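Lactose Operon Repressor (Escherichia coli, PDB 1JYE) represses transcription of the lactose operon by binding operator DNA, which it releases when an inducer sugar binds. Local coordinates at residues P212-E217 with M230-E235; G121-Y126 with T299-L304; F147-D152 with S191-L196; A106-V111 with A133-A138; V175-Q180 with K327-P332. The protein carries 1 engineered substitution. One frame throughout, in Å; residues are numbered along the deposited sequence.

In the fold
The chain builds two lobes, each round a mainly parallel sheet. Contacts 2 and 4 lie in the first lobe, contact 3 at its edge toward the second, their centres 14 to 15 Å apart: contact 2 covers one face of strand 122-125, contact 4 the other, and contact 3 starts where strand 145-147 ends. Contacts 1 and 5 belong to the second lobe, centres 18 Å apart. Contact 3 spans from the first lobe to helix 192-207 of the second. Contact 4 closes first along the chain, while contacts 1 and 3 lie inside the long loop closed by contact 2, whose helix 293-308 returns late to the first lobe. The lobes are thus interlaced, as in periplasmic binding proteins.

Contact 1: P212-E217 with M230-E235; sequences PIAERE and MQMLNE
R216 meets M232, Q231 and E235, and nearly everything that joins the two segments passes through its side chain. The close-packed part lies against the helix, where NE of R216 is 3.6 Å from CB of M232. CB of Q231 rests over one face of the guanidinium, 3.2 Å above its plane and toward the rim. The extended chain (chi3 170°) carries NE across to the helix, a span that suits arginine. The outer side, near exposed E235, is polar and water-bridged. NH2 of R216 makes a salt bridge of 2.8 Å with OE1 of E235, an oxygen near the guanidinium plane but met from above the carboxylate's own. A water accepts from NE and donates to that OE1, and NH1 is hydrogen-bonded to OE1 of Q228, earlier in the helix. An alanine in place of R216 would probably leave the carboxylate of E235 without its counter-charge and CB of M232 without part of its cover. The slack part is A214, whose CB is 4.4 Å from SD of M232. Strand 214-217 is outermost in its sheet, beside 182-186; helix 222-234 runs back along it while M232 also packs on A183, and E215 turns away to helix 192-207.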
# COMPACT_ATOMS: atom_id res chain seq x y z
N PRO A 212 15.13 -27.74 2.64
CA PRO A 212 14.73 -26.84 3.73
C PRO A 212 14.26 -27.61 4.96
O PRO A 212 13.67 -28.68 4.83
CB PRO A 212 13.62 -26.00 3.09
CG PRO A 212 13.02 -26.94 2.10
CD PRO A 212 14.24 -27.59 1.48
N ILE A 213 14.51 -27.06 6.15
CA ILE A 213 14.09 -27.75 7.36
C ILE A 213 12.62 -27.53 7.67
O ILE A 213 12.07 -28.16 8.58
CB ILE A 213 14.94 -27.34 8.59
CG1 ILE A 213 14.76 -25.85 8.90
CG2 ILE A 213 16.40 -27.65 8.33
CD1 ILE A 213 15.43 -25.43 10.20
N ALA A 214 11.99 -26.64 6.91
CA ALA A 214 10.57 -26.37 7.08
C ALA A 214 10.08 -25.42 6.01
O ALA A 214 10.83 -24.59 5.51
CB ALA A 214 10.31 -25.77 8.46
N GLU A 215 8.81 -25.58 5.63
CA GLU A 215 8.20 -24.69 4.66
C GLU A 215 6.75 -24.50 5.08
O GLU A 215 6.05 -25.45 5.42
CB GLU A 215 8.29 -25.24 3.23
CG GLU A 215 7.58 -26.55 2.93
CD GLU A 215 7.64 -26.90 1.44
OE1 GLU A 215 8.03 -28.03 1.10
OE2 GLU A 215 7.29 -26.03 0.61
N ARG A 216 6.34 -23.24 5.10
CA ARG A 216 4.99 -22.88 5.49
C ARG A 216 4.37 -21.96 4.46
O ARG A 216 5.02 -21.58 3.48
CB ARG A 216 5.01 -22.22 6.87
CG ARG A 216 5.17 -23.22 8.02
CD ARG A 216 5.55 -22.54 9.32
NE ARG A 216 5.47 -23.45 10.46
CZ ARG A 216 4.34 -23.77 11.09
NH1 ARG A 216 3.19 -23.25 10.70
NH2 ARG A 216 4.37 -24.62 12.11
N GLU A 217 3.11 -21.59 4.68
CA GLU A 217 2.37 -20.75 3.76
C GLU A 217 1.64 -19.63 4.48
O GLU A 217 0.96 -19.87 5.48
CB GLU A 217 1.36 -21.62 3.00
CG GLU A 217 0.53 -20.89 1.96
CD GLU A 217 -0.56 -21.78 1.38
OE1 GLU A 217 -0.48 -23.02 1.56
OE2 GLU A 217 -1.48 -21.25 0.73
N MET A 230 6.15 -17.76 14.26
CA MET A 230 6.02 -18.09 15.67
C MET A 230 5.69 -19.57 15.84
O MET A 230 6.20 -20.23 16.73
CB MET A 230 4.93 -17.25 16.34
CG MET A 230 5.35 -15.82 16.68
SD MET A 230 6.79 -15.75 17.77
CE MET A 230 6.31 -16.87 19.04
N GLN A 231 4.82 -20.08 14.97
CA GLN A 231 4.43 -21.49 15.04
C GLN A 231 5.62 -22.39 14.77
O GLN A 231 5.78 -23.43 15.41
CB GLN A 231 3.31 -21.78 14.03
CG GLN A 231 2.00 -21.06 14.36
CD GLN A 231 0.88 -21.39 13.40
OE1 GLN A 231 -0.19 -20.78 13.44
NE2 GLN A 231 1.10 -22.37 12.54
N MET A 232 6.45 -21.99 13.81
CA MET A 232 7.65 -22.75 13.46
C MET A 232 8.61 -22.77 14.64
O MET A 232 9.10 -23.83 15.04
CB MET A 232 8.33 -22.12 12.25
CG MET A 232 9.65 -22.77 11.88
SD MET A 232 10.49 -21.89 10.55
CE MET A 232 11.08 -20.43 11.43
N LEU A 233 8.88 -21.60 15.20
CA LEU A 233 9.78 -21.48 16.33
C LEU A 233 9.26 -22.21 17.57
O LEU A 233 10.02 -22.86 18.28
CB LEU A 233 10.02 -20.01 16.67
CG LEU A 233 10.70 -19.20 15.56
CD1 LEU A 233 10.78 -17.74 15.98
CD2 LEU A 233 12.10 -19.75 15.30
N ASN A 234 7.96 -22.11 17.82
CA ASN A 234 7.37 -22.78 18.98
C ASN A 234 7.45 -24.30 18.83
O ASN A 234 7.39 -25.03 19.82
CB ASN A 234 5.91 -22.36 19.18
CG ASN A 234 5.78 -20.90 19.60
OD1 ASN A 234 6.67 -20.34 20.23
ND2 ASN A 234 4.65 -20.29 19.26
N GLU A 235 7.60 -24.77 17.59
CA GLU A 235 7.71 -26.20 17.30
C GLU A 235 9.12 -26.71 17.57
O GLU A 235 9.36 -27.92 17.57
CB GLU A 235 7.39 -26.49 15.83
CG GLU A 235 5.92 -26.57 15.48
CD GLU A 235 5.70 -27.15 14.10
OE1 GLU A 235 6.19 -26.55 13.11
OE2 GLU A 235 5.05 -28.21 13.99
O HOH W 1 7.29 -25.51 10.75

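Contact 2: G121-Y126 with T299-L304; sequences GLIINY and TSVDRL
I123 and L304 make the chief apolar contact between strand and helix. CG1 of I123 lies 3.7 Å from CD2 of L304, the two side chains passing at a slant. CG of L304 stands anti to its backbone N (chi1 -179°), which sets it toward the strand; the methyls then meet the strand. The long CG1-CD1 arm of isoleucine suits the place, since it reaches both L304 and S300, one turn apart; CD1 also comes within 4.4 Å of CG2 of V301.

A second group sets side chain against main chain. Both methyls of L304 lie against the start of the strand: CD1 is 3.6 Å from O of L122, and CD2 is 3.7 Å from C of G121. Glycine fits here for a plain reason, because a CB at position 121 would fall only 2.9 Å from CD2 of L304.

The polar element is small. OG of S300 sits 3.6 Å from CD1 of I123, yet the hydroxyl is hydrogen-bonded to O of G297 one turn earlier in its own helix. Serine is short enough to lie against CD1 of I123, and its one polar side-chain atom is satisfied without help from the strand. No hydrogen bond crosses between the segments.

Strand 122-125 is an inner strand of the parallel sheet, and helix 293-308 covers one face while helices 104-115 and 130-139 cover the other. Such a three-layer alpha/beta sandwich is the lobe of the periplasmic binding protein fold, closed here by a helix from late in the chain.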
# COMPACT_ATOMS: atom_id res chain seq x y z
N GLY A 121 -8.89 -1.95 -24.82
CA GLY A 121 -7.72 -2.71 -24.41
C GLY A 121 -7.89 -3.12 -22.96
O GLY A 121 -8.49 -2.39 -22.17
N LEU A 122 -7.37 -4.29 -22.61
CA LEU A 122 -7.49 -4.80 -21.25
C LEU A 122 -6.16 -5.22 -20.63
O LEU A 122 -5.35 -5.88 -21.26
CB LEU A 122 -8.43 -6.00 -21.22
CG LEU A 122 -9.89 -5.78 -21.60
CD1 LEU A 122 -10.55 -7.11 -21.91
CD2 LEU A 122 -10.60 -5.07 -20.46
N ILE A 123 -5.95 -4.81 -19.38
CA ILE A 123 -4.77 -5.22 -18.64
C ILE A 123 -5.30 -6.09 -17.51
O ILE A 123 -6.12 -5.64 -16.70
CB ILE A 123 -3.99 -4.02 -18.07
CG1 ILE A 123 -3.44 -3.17 -19.21
CG2 ILE A 123 -2.84 -4.52 -17.19
CD1 ILE A 123 -2.68 -1.93 -18.77
N ILE A 124 -4.88 -7.35 -17.48
CA ILE A 124 -5.33 -8.29 -16.46
C ILE A 124 -4.26 -8.43 -15.37
O ILE A 124 -3.27 -9.15 -15.54
CB ILE A 124 -5.62 -9.68 -17.07
CG1 ILE A 124 -6.51 -9.54 -18.31
CG2 ILE A 124 -6.30 -10.58 -16.04
CD1 ILE A 124 -7.88 -8.94 -18.03
N ASN A 125 -4.47 -7.72 -14.27
CA ASN A 125 -3.54 -7.73 -13.14
C ASN A 125 -4.13 -8.61 -12.04
O ASN A 125 -4.37 -8.16 -10.92
CB ASN A 125 -3.36 -6.29 -12.65
CG ASN A 125 -2.30 -6.16 -11.58
OD1 ASN A 125 -1.20 -6.71 -11.72
ND2 ASN A 125 -2.60 -5.42 -10.52
N TYR A 126 -4.33 -9.88 -12.37
CA TYR A 126 -4.93 -10.85 -11.46
C TYR A 126 -4.25 -12.21 -11.69
O TYR A 126 -4.03 -12.61 -12.83
CB TYR A 126 -6.43 -10.94 -11.78
CG TYR A 126 -7.23 -11.81 -10.84
CD1 TYR A 126 -7.62 -11.34 -9.59
CD2 TYR A 126 -7.59 -13.11 -11.20
CE1 TYR A 126 -8.35 -12.14 -8.72
CE2 TYR A 126 -8.32 -13.92 -10.34
CZ TYR A 126 -8.69 -13.43 -9.10
OH TYR A 126 -9.42 -14.24 -8.25
N THR A 299 5.22 0.01 -18.36
CA THR A 299 5.43 -0.79 -19.56
C THR A 299 4.15 -1.45 -20.06
O THR A 299 3.94 -1.55 -21.27
CB THR A 299 6.51 -1.86 -19.31
OG1 THR A 299 7.70 -1.24 -18.82
CG2 THR A 299 6.84 -2.59 -20.61
N SER A 300 3.28 -1.87 -19.15
CA SER A 300 2.03 -2.53 -19.55
C SER A 300 1.14 -1.61 -20.39
O SER A 300 0.46 -2.06 -21.31
CB SER A 300 1.25 -3.04 -18.33
OG SER A 300 0.69 -1.98 -17.57
N VAL A 301 1.15 -0.32 -20.07
CA VAL A 301 0.33 0.63 -20.82
C VAL A 301 0.91 0.82 -22.22
O VAL A 301 0.18 0.75 -23.21
CB VAL A 301 0.24 1.99 -20.10
CG1 VAL A 301 -0.54 2.99 -20.96
CG2 VAL A 301 -0.45 1.82 -18.76
N ASP A 302 2.21 1.04 -22.29
CA ASP A 302 2.86 1.21 -23.59
C ASP A 302 2.61 -0.02 -24.45
O ASP A 302 2.28 0.09 -25.63
CB ASP A 302 4.38 1.41 -23.43
CG ASP A 302 4.73 2.59 -22.55
OD1 ASP A 302 3.99 3.59 -22.57
OD2 ASP A 302 5.76 2.52 -21.85
N ARG A 303 2.76 -1.20 -23.85
CA ARG A 303 2.57 -2.46 -24.56
C ARG A 303 1.14 -2.65 -25.05
O ARG A 303 0.92 -3.04 -26.20
CB ARG A 303 2.96 -3.63 -23.64
CG ARG A 303 2.99 -5.00 -24.33
CD ARG A 303 4.06 -5.06 -25.42
NE ARG A 303 5.30 -4.43 -24.99
CZ ARG A 303 6.13 -4.93 -24.07
NH1 ARG A 303 7.23 -4.26 -23.75
NH2 ARG A 303 5.88 -6.10 -23.51
N LEU A 304 0.17 -2.36 -24.19
CA LEU A 304 -1.24 -2.52 -24.56
C LEU A 304 -1.60 -1.63 -25.74
O LEU A 304 -2.28 -2.07 -26.67
CB LEU A 304 -2.15 -2.18 -23.38
CG LEU A 304 -3.65 -2.35 -23.67
CD1 LEU A 304 -3.97 -3.82 -23.85
CD2 LEU A 304 -4.46 -1.76 -22.52

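Contact 3: F147-D152 with S191-L196; sequences FLDVSD and SVSARL
D149 and V192 have the most surface buried here, and their side chains run past one another, pointing opposite ways. CG of D149 is anti to its backbone N (chi1 -162°), and from there the carboxylate extends to the first turn of the helix. OD1 accepts a hydrogen bond of 2.7 Å from OG of S193, which approaches 35° out of the carboxylate plane. The other oxygen, OD2, takes a hydrogen from a water at 2.6 Å, and the same water bonds to OG of S191. S191 is the N-cap of the helix, its OG weakly held by the backbone N-H groups of S193 and A194. A carboxylate beside this helix start probably gains from the positive end of the helix dipole.

The segments come from different lobes: 147-152 follows strand 145-147 of the first sheet, and 191-196 opens helix 192-207 of the second. The contact therefore crosses the cleft between lobes, which in this family of sugar-responsive repressors probably holds the inducer. A glycerol, probably from the crystallisation liquor, lies about 4 Å from the side chain of S193.

V192 lays one methyl against D149. Its chi1 of 64° tucks CG1 between its own backbone N and C, and CG1 touches OD1 of D149 and also O of D149, at 3.3 Å each. L196, one turn on, brings a methyl against the main chain of V150 and S151: its CD1 is 4.0 Å from CA of S151 and equally far from O of V150. That carbonyl accepts from a second water at 2.9 Å, which also donates, weakly, to OG of S193. OG of S151 turns instead to N of Q153.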
# COMPACT_ATOMS: atom_id res chain seq x y z
N PHE A 147 -1.65 -9.72 -19.80
CA PHE A 147 -1.65 -10.29 -18.45
C PHE A 147 -0.37 -9.97 -17.67
O PHE A 147 0.73 -10.09 -18.21
CB PHE A 147 -1.84 -11.81 -18.52
CG PHE A 147 -3.15 -12.23 -19.11
CD1 PHE A 147 -3.39 -12.11 -20.48
CD2 PHE A 147 -4.15 -12.76 -18.31
CE1 PHE A 147 -4.61 -12.50 -21.03
CE2 PHE A 147 -5.38 -13.16 -18.85
CZ PHE A 147 -5.61 -13.03 -20.22
N LEU A 148 -0.53 -9.58 -16.41
CA LEU A 148 0.62 -9.23 -15.58
C LEU A 148 0.88 -10.19 -14.41
O LEU A 148 1.85 -10.01 -13.67
CB LEU A 148 0.45 -7.81 -15.03
CG LEU A 148 0.14 -6.72 -16.06
CD1 LEU A 148 0.07 -5.35 -15.36
CD2 LEU A 148 1.21 -6.72 -17.15
N ASP A 149 0.04 -11.20 -14.23
CA ASP A 149 0.22 -12.14 -13.13
C ASP A 149 -0.09 -13.56 -13.60
O ASP A 149 -1.12 -14.14 -13.25
CB ASP A 149 -0.70 -11.78 -11.96
CG ASP A 149 -0.26 -12.42 -10.65
OD1 ASP A 149 0.61 -13.32 -10.67
OD2 ASP A 149 -0.79 -12.01 -9.59
N VAL A 150 0.82 -14.10 -14.40
CA VAL A 150 0.68 -15.44 -14.96
C VAL A 150 2.07 -16.06 -15.08
O VAL A 150 3.07 -15.44 -14.73
CB VAL A 150 0.08 -15.37 -16.38
CG1 VAL A 150 -1.36 -14.91 -16.32
CG2 VAL A 150 0.90 -14.42 -17.26
N SER A 151 2.11 -17.29 -15.57
CA SER A 151 3.38 -17.97 -15.80
C SER A 151 3.84 -17.45 -17.15
O SER A 151 3.02 -17.12 -18.00
CB SER A 151 3.18 -19.48 -15.88
OG SER A 151 4.31 -20.10 -16.46
N ASP A 152 5.15 -17.39 -17.37
CA ASP A 152 5.65 -16.91 -18.65
C ASP A 152 5.54 -17.99 -19.73
O ASP A 152 5.90 -17.76 -20.89
CB ASP A 152 7.10 -16.43 -18.51
CG ASP A 152 8.00 -17.44 -17.83
OD1 ASP A 152 7.65 -17.91 -16.73
OD2 ASP A 152 9.07 -17.74 -18.39
N SER A 191 -2.33 -18.29 -5.43
CA SER A 191 -1.73 -17.32 -6.35
C SER A 191 -0.60 -17.90 -7.18
O SER A 191 0.37 -18.44 -6.64
CB SER A 191 -1.20 -16.12 -5.56
OG SER A 191 -0.21 -15.43 -6.31
N VAL A 192 -0.70 -17.77 -8.50
CA VAL A 192 0.34 -18.28 -9.39
C VAL A 192 1.71 -17.69 -9.04
O VAL A 192 2.73 -18.37 -9.12
CB VAL A 192 -0.00 -18.00 -10.88
CG1 VAL A 192 -0.04 -16.51 -11.15
CG2 VAL A 192 1.01 -18.68 -11.79
N SER A 193 1.75 -16.42 -8.64
CA SER A 193 3.02 -15.80 -8.28
C SER A 193 3.65 -16.48 -7.08
O SER A 193 4.86 -16.72 -7.06
CB SER A 193 2.84 -14.30 -7.98
OG SER A 193 2.80 -13.56 -9.18
N ALA A 194 2.84 -16.80 -6.08
CA ALA A 194 3.34 -17.47 -4.88
C ALA A 194 3.85 -18.86 -5.24
O ALA A 194 4.85 -19.32 -4.71
CB ALA A 194 2.25 -17.57 -3.84
N ARG A 195 3.13 -19.53 -6.14
CA ARG A 195 3.51 -20.87 -6.55
C ARG A 195 4.83 -20.89 -7.31
O ARG A 195 5.70 -21.71 -7.04
CB ARG A 195 2.41 -21.51 -7.41
CG ARG A 195 1.11 -21.76 -6.65
CD ARG A 195 0.21 -22.74 -7.41
NE ARG A 195 -0.22 -22.24 -8.71
CZ ARG A 195 -1.33 -21.53 -8.92
NH1 ARG A 195 -1.63 -21.12 -10.15
NH2 ARG A 195 -2.13 -21.22 -7.91
N LEU A 196 4.99 -19.98 -8.27
CA LEU A 196 6.22 -19.91 -9.05
C LEU A 196 7.40 -19.61 -8.13
O LEU A 196 8.49 -20.17 -8.30
CB LEU A 196 6.12 -18.82 -10.12
CG LEU A 196 5.13 -19.09 -11.26
CD1 LEU A 196 4.98 -17.83 -12.11
CD2 LEU A 196 5.62 -20.26 -12.10
O HOH W 2 -0.31 -12.92 -7.24
O HOH W 3 3.75 -14.00 -12.31

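Contact 4: A106-V111 with A133-A138; sequences ACKTAV and AIAVEA. Unlike the reference sequence in segment 106-111: T109 (reference Ala).
K108 stretches over the groove between two helices to A135, and its chain can be followed atom by atom. CB leaves the helix flank, and chi1 of -71° sets CG beside the backbone N; CG passes 4.3 Å from CG2 of V136. The chain then runs straight through CD to CE, which rests 3.5 Å from CB of A135. NZ, as modelled, bends in toward the backbone of the second helix, but its approach there is too tight to trust, and the exact place of the tip is doubtful. Alanine suits position 135 because a larger side chain would meet the lysine's CE. An alanine in place of K108 would probably open a gap beside CB of A135 and strip V136 of the cover that CG gives it.

The helices 104-115 and 130-139 flank strand 122-125 in chain order, neighbours on one face of a parallel alpha/beta sheet. Their short segments run nearly side by side, 21° apart, with axes 9.6 Å from each other.

Toward the sheet the contact becomes apolar. V136 stands between two residues one turn apart: CG2 is 4.1 Å from SG of C107, and CG1 is 3.9 Å from CG2 of V111. Compact, branched valines pack well at this depth, where C107 and V111 also lie on I124, and V136 on F147.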
# COMPACT_ATOMS: atom_id res chain seq x y z
N ALA A 106 -14.73 -15.17 -11.51
CA ALA A 106 -14.78 -13.82 -10.97
C ALA A 106 -14.04 -12.87 -11.91
O ALA A 106 -14.46 -11.74 -12.13
CB ALA A 106 -14.16 -13.78 -9.58
N CYS A 107 -12.93 -13.35 -12.47
CA CYS A 107 -12.14 -12.53 -13.38
C CYS A 107 -12.87 -12.36 -14.70
O CYS A 107 -12.85 -11.29 -15.30
CB CYS A 107 -10.76 -13.17 -13.62
SG CYS A 107 -9.56 -12.06 -14.39
N LYS A 108 -13.52 -13.43 -15.16
CA LYS A 108 -14.27 -13.35 -16.41
C LYS A 108 -15.40 -12.33 -16.28
O LYS A 108 -15.69 -11.59 -17.22
CB LYS A 108 -14.86 -14.72 -16.77
CG LYS A 108 -13.81 -15.73 -17.20
CD LYS A 108 -14.45 -17.09 -17.45
CE LYS A 108 -13.44 -18.07 -18.02
NZ LYS A 108 -12.92 -17.59 -19.33
N THR A 109 -16.03 -12.29 -15.11
CA THR A 109 -17.11 -11.35 -14.87
C THR A 109 -16.58 -9.92 -14.95
O THR A 109 -17.20 -9.04 -15.54
CB THR A 109 -17.76 -11.59 -13.49
OG1 THR A 109 -18.40 -12.87 -13.49
CG2 THR A 109 -18.79 -10.51 -13.18
N ALA A 110 -15.41 -9.70 -14.34
CA ALA A 110 -14.80 -8.38 -14.35
C ALA A 110 -14.53 -7.96 -15.79
O ALA A 110 -14.82 -6.83 -16.19
CB ALA A 110 -13.50 -8.40 -13.56
N VAL A 111 -13.97 -8.87 -16.58
CA VAL A 111 -13.68 -8.59 -17.98
C VAL A 111 -14.96 -8.27 -18.74
O VAL A 111 -14.99 -7.34 -19.55
CB VAL A 111 -12.98 -9.80 -18.65
CG1 VAL A 111 -12.91 -9.59 -20.16
CG2 VAL A 111 -11.57 -9.96 -18.08
N ALA A 133 -6.01 -18.46 -17.57
CA ALA A 133 -5.58 -17.27 -18.30
C ALA A 133 -6.05 -17.37 -19.74
O ALA A 133 -6.51 -16.40 -20.34
CB ALA A 133 -4.06 -17.12 -18.24
N ILE A 134 -5.94 -18.57 -20.31
CA ILE A 134 -6.38 -18.79 -21.69
C ILE A 134 -7.88 -18.55 -21.76
O ILE A 134 -8.39 -17.96 -22.72
CB ILE A 134 -6.04 -20.22 -22.16
CG1 ILE A 134 -4.52 -20.35 -22.34
CG2 ILE A 134 -6.77 -20.53 -23.46
CD1 ILE A 134 -4.05 -21.76 -22.63
N ALA A 135 -8.60 -19.00 -20.73
CA ALA A 135 -10.05 -18.83 -20.68
C ALA A 135 -10.42 -17.35 -20.60
O ALA A 135 -11.35 -16.89 -21.26
CB ALA A 135 -10.61 -19.58 -19.48
N VAL A 136 -9.69 -16.59 -19.78
CA VAL A 136 -9.96 -15.17 -19.65
C VAL A 136 -9.67 -14.46 -20.97
O VAL A 136 -10.42 -13.58 -21.39
CB VAL A 136 -9.11 -14.54 -18.53
CG1 VAL A 136 -9.25 -13.01 -18.55
CG2 VAL A 136 -9.56 -15.08 -17.18
N GLU A 137 -8.59 -14.84 -21.64
CA GLU A 137 -8.24 -14.22 -22.91
C GLU A 137 -9.36 -14.44 -23.92
O GLU A 137 -9.70 -13.54 -24.70
CB GLU A 137 -6.94 -14.80 -23.46
CG GLU A 137 -6.48 -14.15 -24.76
CD GLU A 137 -5.33 -14.89 -25.42
OE1 GLU A 137 -5.50 -16.09 -25.72
OE2 GLU A 137 -4.27 -14.28 -25.63
N ALA A 138 -9.94 -15.64 -23.92
CA ALA A 138 -11.02 -15.96 -24.84
C ALA A 138 -12.23 -15.06 -24.57
O ALA A 138 -12.95 -14.68 -25.49
CB ALA A 138 -11.41 -17.43 -24.70

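Contact 5: V175-Q180 with K327-P332; sequences VALGHQ and KTTLAP
The imidazole of H179 has P332 on one face: CD of the proline lies over the ring centre, 3.9 Å from the centroid and 8° off its normal, a CH-pi contact. At the ring edge NE2 of H179 donates to O of L330 at 2.7 Å, with the oxygen tilted 24° from the ring plane. The donor approaches almost in line with the carbonyl. ND1 is hydrogen-bonded to OG1 of T240, so both ring nitrogens are engaged.

Before the histidine, helix 163-177 ends in a Schellman motif at G178. Positive phi suits glycine, and a CB would also press on CD of P332. The end of the helix offers O of L177, which receives a CA-H...O contact from CA of A331 at 3.4 Å. L177 reaches across to the other segment, CD1 lying 3.8 Å from CB of T329, the two side chains crossing at about a right angle. OG1 of T329 turns elsewhere, to T287 and H173.

Since NE2 is the donor, it carries a hydrogen. With polar partners at both nitrogens and a proline over one face, the ring is likely to be fixed in rotation, tying the last modelled residues of the chain to the end of this helix.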
# COMPACT_ATOMS: atom_id res chain seq x y z
N VAL A 175 23.15 -19.23 0.54
CA VAL A 175 24.13 -20.31 0.41
C VAL A 175 25.55 -19.76 0.46
O VAL A 175 26.43 -20.32 1.13
CB VAL A 175 23.93 -21.09 -0.91
CG1 VAL A 175 25.07 -22.09 -1.12
CG2 VAL A 175 22.60 -21.83 -0.87
N ALA A 176 25.78 -18.66 -0.25
CA ALA A 176 27.09 -18.02 -0.30
C ALA A 176 27.53 -17.56 1.09
O ALA A 176 28.73 -17.53 1.38
CB ALA A 176 27.07 -16.84 -1.26
N LEU A 177 26.57 -17.19 1.93
CA LEU A 177 26.87 -16.74 3.28
C LEU A 177 27.17 -17.91 4.21
O LEU A 177 27.66 -17.72 5.32
CB LEU A 177 25.71 -15.92 3.85
CG LEU A 177 25.55 -14.50 3.29
CD1 LEU A 177 24.25 -13.89 3.79
CD2 LEU A 177 26.74 -13.64 3.70
N GLY A 178 26.88 -19.13 3.74
CA GLY A 178 27.15 -20.32 4.54
C GLY A 178 25.94 -21.01 5.16
O GLY A 178 26.10 -21.96 5.93
N HIS A 179 24.74 -20.54 4.85
CA HIS A 179 23.53 -21.14 5.41
C HIS A 179 23.20 -22.52 4.84
O HIS A 179 23.27 -22.73 3.63
CB HIS A 179 22.34 -20.21 5.20
CG HIS A 179 22.41 -18.96 6.01
ND1 HIS A 179 22.11 -18.93 7.36
CD2 HIS A 179 22.79 -17.70 5.69
CE1 HIS A 179 22.30 -17.71 7.83
NE2 HIS A 179 22.71 -16.95 6.84
N GLN A 180 22.83 -23.43 5.72
CA GLN A 180 22.46 -24.80 5.35
C GLN A 180 21.11 -25.17 5.95
O GLN A 180 20.42 -26.05 5.43
CB GLN A 180 23.53 -25.78 5.85
CG GLN A 180 24.91 -25.56 5.24
CD GLN A 180 24.96 -25.86 3.76
OE1 GLN A 180 24.29 -25.20 2.96
NE2 GLN A 180 25.74 -26.86 3.38
N LYS A 327 20.50 -5.25 5.97
CA LYS A 327 21.01 -5.69 7.27
C LYS A 327 20.44 -6.97 7.88
O LYS A 327 20.75 -7.28 9.03
CB LYS A 327 20.83 -4.56 8.29
CG LYS A 327 21.46 -3.23 7.88
CD LYS A 327 22.97 -3.33 7.86
CE LYS A 327 23.60 -1.98 7.56
NZ LYS A 327 25.09 -2.07 7.58
N THR A 328 19.63 -7.71 7.14
CA THR A 328 19.02 -8.91 7.70
C THR A 328 19.66 -10.23 7.28
O THR A 328 19.13 -11.29 7.60
CB THR A 328 17.53 -8.97 7.35
OG1 THR A 328 17.38 -8.93 5.92
CG2 THR A 328 16.78 -7.78 7.97
N THR A 329 20.78 -10.16 6.59
CA THR A 329 21.48 -11.37 6.15
C THR A 329 22.96 -11.36 6.49
O THR A 329 23.71 -10.47 6.07
CB THR A 329 21.32 -11.59 4.62
OG1 THR A 329 21.64 -10.39 3.92
CG2 THR A 329 19.90 -12.02 4.29
N LEU A 330 23.37 -12.35 7.28
CA LEU A 330 24.75 -12.50 7.71
C LEU A 330 25.08 -13.99 7.72
O LEU A 330 24.19 -14.83 7.59
CB LEU A 330 24.93 -11.95 9.13
CG LEU A 330 24.77 -10.44 9.33
CD1 LEU A 330 24.72 -10.12 10.82
CD2 LEU A 330 25.93 -9.72 8.67
N ALA A 331 26.36 -14.31 7.86
CA ALA A 331 26.78 -15.71 7.91
C ALA A 331 26.09 -16.33 9.12
O ALA A 331 25.81 -15.63 10.10
CB ALA A 331 28.29 -15.80 8.05
N PRO A 332 25.80 -17.64 9.07
CA PRO A 332 25.13 -18.28 10.21
C PRO A 332 25.93 -18.26 11.51
O PRO A 332 27.16 -18.03 11.44
CB PRO A 332 24.88 -19.70 9.70
CG PRO A 332 26.01 -19.92 8.75
CD PRO A 332 26.07 -18.61 8.00